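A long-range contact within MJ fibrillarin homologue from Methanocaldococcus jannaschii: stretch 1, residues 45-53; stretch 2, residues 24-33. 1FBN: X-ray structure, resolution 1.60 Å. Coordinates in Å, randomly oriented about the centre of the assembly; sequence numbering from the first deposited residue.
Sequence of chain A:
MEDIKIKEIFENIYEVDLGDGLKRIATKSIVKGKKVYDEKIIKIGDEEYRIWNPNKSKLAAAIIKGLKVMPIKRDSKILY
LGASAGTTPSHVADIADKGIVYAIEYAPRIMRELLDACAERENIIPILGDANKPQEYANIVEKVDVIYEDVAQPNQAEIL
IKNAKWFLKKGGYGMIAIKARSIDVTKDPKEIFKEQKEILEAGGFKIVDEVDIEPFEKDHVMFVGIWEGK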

# COMPACT_ATOMS: atom_id res chain seq x y z
N GLY A 45 -15.69 -6.32 21.95
CA GLY A 45 -17.01 -5.73 21.93
C GLY A 45 -17.52 -5.79 20.51
O GLY A 45 -17.67 -6.87 19.95
N ASP A 46 -17.74 -4.63 19.90
CA ASP A 46 -18.22 -4.58 18.53
C ASP A 46 -17.11 -4.34 17.50
O ASP A 46 -17.28 -4.64 16.32
CB ASP A 46 -19.36 -3.57 18.37
CG ASP A 46 -20.69 -4.12 18.86
OD1 ASP A 46 -21.00 -5.31 18.58
OD2 ASP A 46 -21.44 -3.38 19.53
N GLU A 47 -15.97 -3.82 17.96
CA GLU A 47 -14.83 -3.55 17.09
C GLU A 47 -14.08 -4.84 16.76
O GLU A 47 -13.93 -5.72 17.61
CB GLU A 47 -13.86 -2.58 17.78
CG GLU A 47 -14.46 -1.24 18.15
CD GLU A 47 -14.41 -0.22 17.02
OE1 GLU A 47 -14.86 -0.53 15.90
OE2 GLU A 47 -13.91 0.90 17.27
N GLU A 48 -13.61 -4.95 15.52
CA GLU A 48 -12.86 -6.12 15.09
C GLU A 48 -11.52 -5.69 14.51
O GLU A 48 -11.47 -4.96 13.52
CB GLU A 48 -13.65 -6.93 14.06
CG GLU A 48 -14.81 -7.72 14.66
CD GLU A 48 -15.53 -8.62 13.66
OE1 GLU A 48 -15.01 -8.84 12.55
OE2 GLU A 48 -16.62 -9.12 14.01
N TYR A 49 -10.44 -6.09 15.16
CA TYR A 49 -9.10 -5.75 14.69
C TYR A 49 -8.57 -6.90 13.84
O TYR A 49 -8.45 -8.02 14.32
CB TYR A 49 -8.16 -5.47 15.87
CG TYR A 49 -8.56 -4.25 16.67
CD1 TYR A 49 -9.44 -4.35 17.74
CD2 TYR A 49 -8.05 -2.99 16.34
CE1 TYR A 49 -9.81 -3.22 18.48
CE2 TYR A 49 -8.42 -1.86 17.08
CZ TYR A 49 -9.29 -1.98 18.14
OH TYR A 49 -9.65 -0.87 18.88
N ARG A 50 -8.30 -6.61 12.57
CA ARG A 50 -7.80 -7.61 11.64
C ARG A 50 -6.28 -7.65 11.64
O ARG A 50 -5.63 -6.66 11.28
CB ARG A 50 -8.29 -7.33 10.22
CG ARG A 50 -9.79 -7.35 10.06
CD ARG A 50 -10.15 -7.56 8.60
NE ARG A 50 -9.70 -6.45 7.78
CZ ARG A 50 -9.05 -6.57 6.62
NH1 ARG A 50 -8.75 -7.76 6.11
NH2 ARG A 50 -8.70 -5.48 5.97
N ILE A 51 -5.71 -8.79 12.03
CA ILE A 51 -4.26 -8.95 12.06
C ILE A 51 -3.75 -8.83 10.63
O ILE A 51 -4.13 -9.59 9.74
CB ILE A 51 -3.86 -10.32 12.67
CG1 ILE A 51 -4.31 -10.39 14.14
CG2 ILE A 51 -2.37 -10.56 12.55
CD1 ILE A 51 -3.77 -9.27 15.02
N TRP A 52 -2.90 -7.83 10.42
CA TRP A 52 -2.31 -7.50 9.12
C TRP A 52 -1.02 -8.30 8.89
O TRP A 52 0.06 -7.89 9.30
CB TRP A 52 -2.03 -6.00 9.11
CG TRP A 52 -1.86 -5.35 7.77
CD1 TRP A 52 -1.81 -5.96 6.54
CD2 TRP A 52 -1.70 -3.95 7.53
NE1 TRP A 52 -1.62 -5.02 5.56
CE2 TRP A 52 -1.55 -3.78 6.13
CE3 TRP A 52 -1.66 -2.82 8.36
CZ2 TRP A 52 -1.36 -2.52 5.55
CZ3 TRP A 52 -1.47 -1.57 7.77
CH2 TRP A 52 -1.33 -1.43 6.38
N ASN A 53 -1.15 -9.42 8.19
CA ASN A 53 -0.03 -10.32 7.91
C ASN A 53 1.04 -9.77 6.95
O ASN A 53 0.78 -9.57 5.76
CB ASN A 53 -0.58 -11.66 7.38
CG ASN A 53 0.44 -12.78 7.39
OD1 ASN A 53 1.65 -12.56 7.49
ND2 ASN A 53 -0.04 -14.01 7.28
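Stretch 2, residues 24-33: RIATKSIVKG

The apolar centre of the contact is built on A26, whose CB points to the same face of the sheet as the side chains of Y49, I51 and K28. Two of these neighbours reach it at van der Waals range: Y49 CB lies 4.2 Å from A26 CB, and I51 CD1 is also 4.2 Å from A26 CB. The same methyl lies against the opposing backbone as well, with A26 CB 3.0 Å from R50 O, a very short approach. On the other side of the sheet from A26 CB, where T27 points, W52 turns its CA-to-CB bond toward stretch 2 and brings its ring up to I25 and T27: W52 CE3 is 3.7 Å from I25 CD1 and 3.8 Å from T27 CG2. I25 adopts the p, t rotamer, and although its CA-to-CB bond points sideways, the end of its side chain comes nearer to stretch 1.

These contacts accompany the pairing of two extended segments. Residues 25-28 of stretch 2 have phi between -156° and -85° and psi between 110° and 169°, and residues 47-51 of stretch 1 are likewise in the beta region. The strands run antiparallel, with an angle of 142° between their N-to-C directions and a closest axis approach of 4.5 Å; the departure from 180° means that they cross obliquely. The register is fixed by three bridges. Y49 faces K28 and I51 faces A26 as non-hydrogen-bonded pairs, with CA-CA distances of 4.7 and 4.4 Å, whereas R50 and T27 form the hydrogen-bonded pair between them, CA to CA 5.4 Å, and direct their side chains to the other face.

The backbone hydrogen bonds confirm this register. R50 N donates to T27 O at 2.9 Å, and T27 N returns a bond to R50 O at 3.2 Å, closing the ring expected of an antiparallel pair. Two residues along in each direction the ladder continues, with W52 N to I25 O at 2.9 Å and S29 N to E48 O at 2.9 Å, their N-H...O angles being 162° and 160°. Between these rungs, Y49 CA approaches T27 O at 3.3 Å in a CA-H...O contact. Past the I25 end, water 1 extends the pairing: it accepts from I25 N at 3.2 Å and donates to W52 O at 2.9 Å.

Toward the polar edge, stretch 2 leaves the extended pairing, yet E48 still holds it. Its carboxylate accepts an almost linear bond from the backbone, G33 N to E48 OE1 at 3.0 Å and 176°. The positive phi of G33, 86°, suits glycine. Water 3 links both backbones and a side chain, donating to S29 O at 2.9 Å and to E47 OE1 at 3.1 Å while accepting from E48 N at 2.9 Å. E47 also forms a salt bridge with K28, where the hydrogen bond from K28 NZ to E47 OE2, at 3.4 Å, is weak.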

# COMPACT_ATOMS: atom_id res chain seq x y z
N ARG A 24 3.42 -7.28 16.03
CA ARG A 24 2.18 -7.52 15.30
C ARG A 24 1.40 -6.23 15.11
O ARG A 24 1.44 -5.34 15.96
CB ARG A 24 1.31 -8.53 16.06
CG ARG A 24 1.34 -9.92 15.48
CD ARG A 24 0.55 -10.87 16.33
NE ARG A 24 1.37 -11.38 17.42
CZ ARG A 24 1.67 -12.66 17.57
NH1 ARG A 24 1.23 -13.57 16.71
NH2 ARG A 24 2.46 -13.04 18.57
N ILE A 25 0.72 -6.11 13.97
CA ILE A 25 -0.09 -4.92 13.68
C ILE A 25 -1.45 -5.30 13.13
O ILE A 25 -1.64 -6.41 12.63
CB ILE A 25 0.59 -3.95 12.67
CG1 ILE A 25 0.83 -4.66 11.33
CG2 ILE A 25 1.87 -3.36 13.27
CD1 ILE A 25 1.35 -3.73 10.25
N ALA A 26 -2.39 -4.37 13.20
CA ALA A 26 -3.74 -4.62 12.73
C ALA A 26 -4.46 -3.34 12.35
O ALA A 26 -3.97 -2.23 12.59
CB ALA A 26 -4.53 -5.36 13.81
N THR A 27 -5.60 -3.50 11.69
CA THR A 27 -6.43 -2.37 11.31
C THR A 27 -7.83 -2.64 11.87
O THR A 27 -8.19 -3.78 12.17
CB THR A 27 -6.50 -2.15 9.77
OG1 THR A 27 -6.90 -3.36 9.13
CG2 THR A 27 -5.16 -1.70 9.23
N LYS A 28 -8.58 -1.56 12.10
CA LYS A 28 -9.94 -1.67 12.63
C LYS A 28 -10.87 -1.90 11.43
O LYS A 28 -11.05 -1.02 10.59
CB LYS A 28 -10.29 -0.38 13.36
CG LYS A 28 -11.57 -0.43 14.16
CD LYS A 28 -11.77 0.87 14.92
CE LYS A 28 -10.70 1.06 15.97
NZ LYS A 28 -10.90 2.33 16.73
N SER A 29 -11.41 -3.12 11.34
CA SER A 29 -12.29 -3.52 10.24
C SER A 29 -13.52 -2.63 9.99
O SER A 29 -14.22 -2.26 10.93
CB SER A 29 -12.74 -4.97 10.45
OG SER A 29 -13.60 -5.40 9.40
N ILE A 30 -13.75 -2.29 8.72
CA ILE A 30 -14.92 -1.48 8.35
C ILE A 30 -16.09 -2.37 7.88
O ILE A 30 -17.16 -1.86 7.53
CB ILE A 30 -14.61 -0.39 7.29
CG1 ILE A 30 -14.07 -1.03 6.00
CG2 ILE A 30 -13.66 0.65 7.86
CD1 ILE A 30 -13.97 -0.06 4.85
N VAL A 31 -15.86 -3.68 7.83
CA VAL A 31 -16.89 -4.65 7.45
C VAL A 31 -16.77 -5.80 8.44
O VAL A 31 -16.10 -6.81 8.19
CB VAL A 31 -16.71 -5.20 6.01
CG1 VAL A 31 -17.82 -6.21 5.70
CG2 VAL A 31 -16.74 -4.07 5.00
N LYS A 32 -17.41 -5.63 9.59
CA LYS A 32 -17.36 -6.62 10.66
C LYS A 32 -18.06 -7.94 10.34
O LYS A 32 -19.06 -7.98 9.62
CB LYS A 32 -17.88 -5.99 11.95
CG LYS A 32 -17.17 -4.67 12.24
CD LYS A 32 -17.54 -4.03 13.57
CE LYS A 32 -19.02 -3.70 13.68
NZ LYS A 32 -19.86 -4.92 13.88
N GLY A 33 -17.48 -9.02 10.86
CA GLY A 33 -18.02 -10.34 10.63
C GLY A 33 -17.52 -10.95 9.33
O GLY A 33 -18.06 -11.94 8.85
O HOH W 1 1.12 -8.51 11.93
O HOH W 2 -13.57 -8.21 10.18
O HOH W 3 -14.35 -2.73 13.80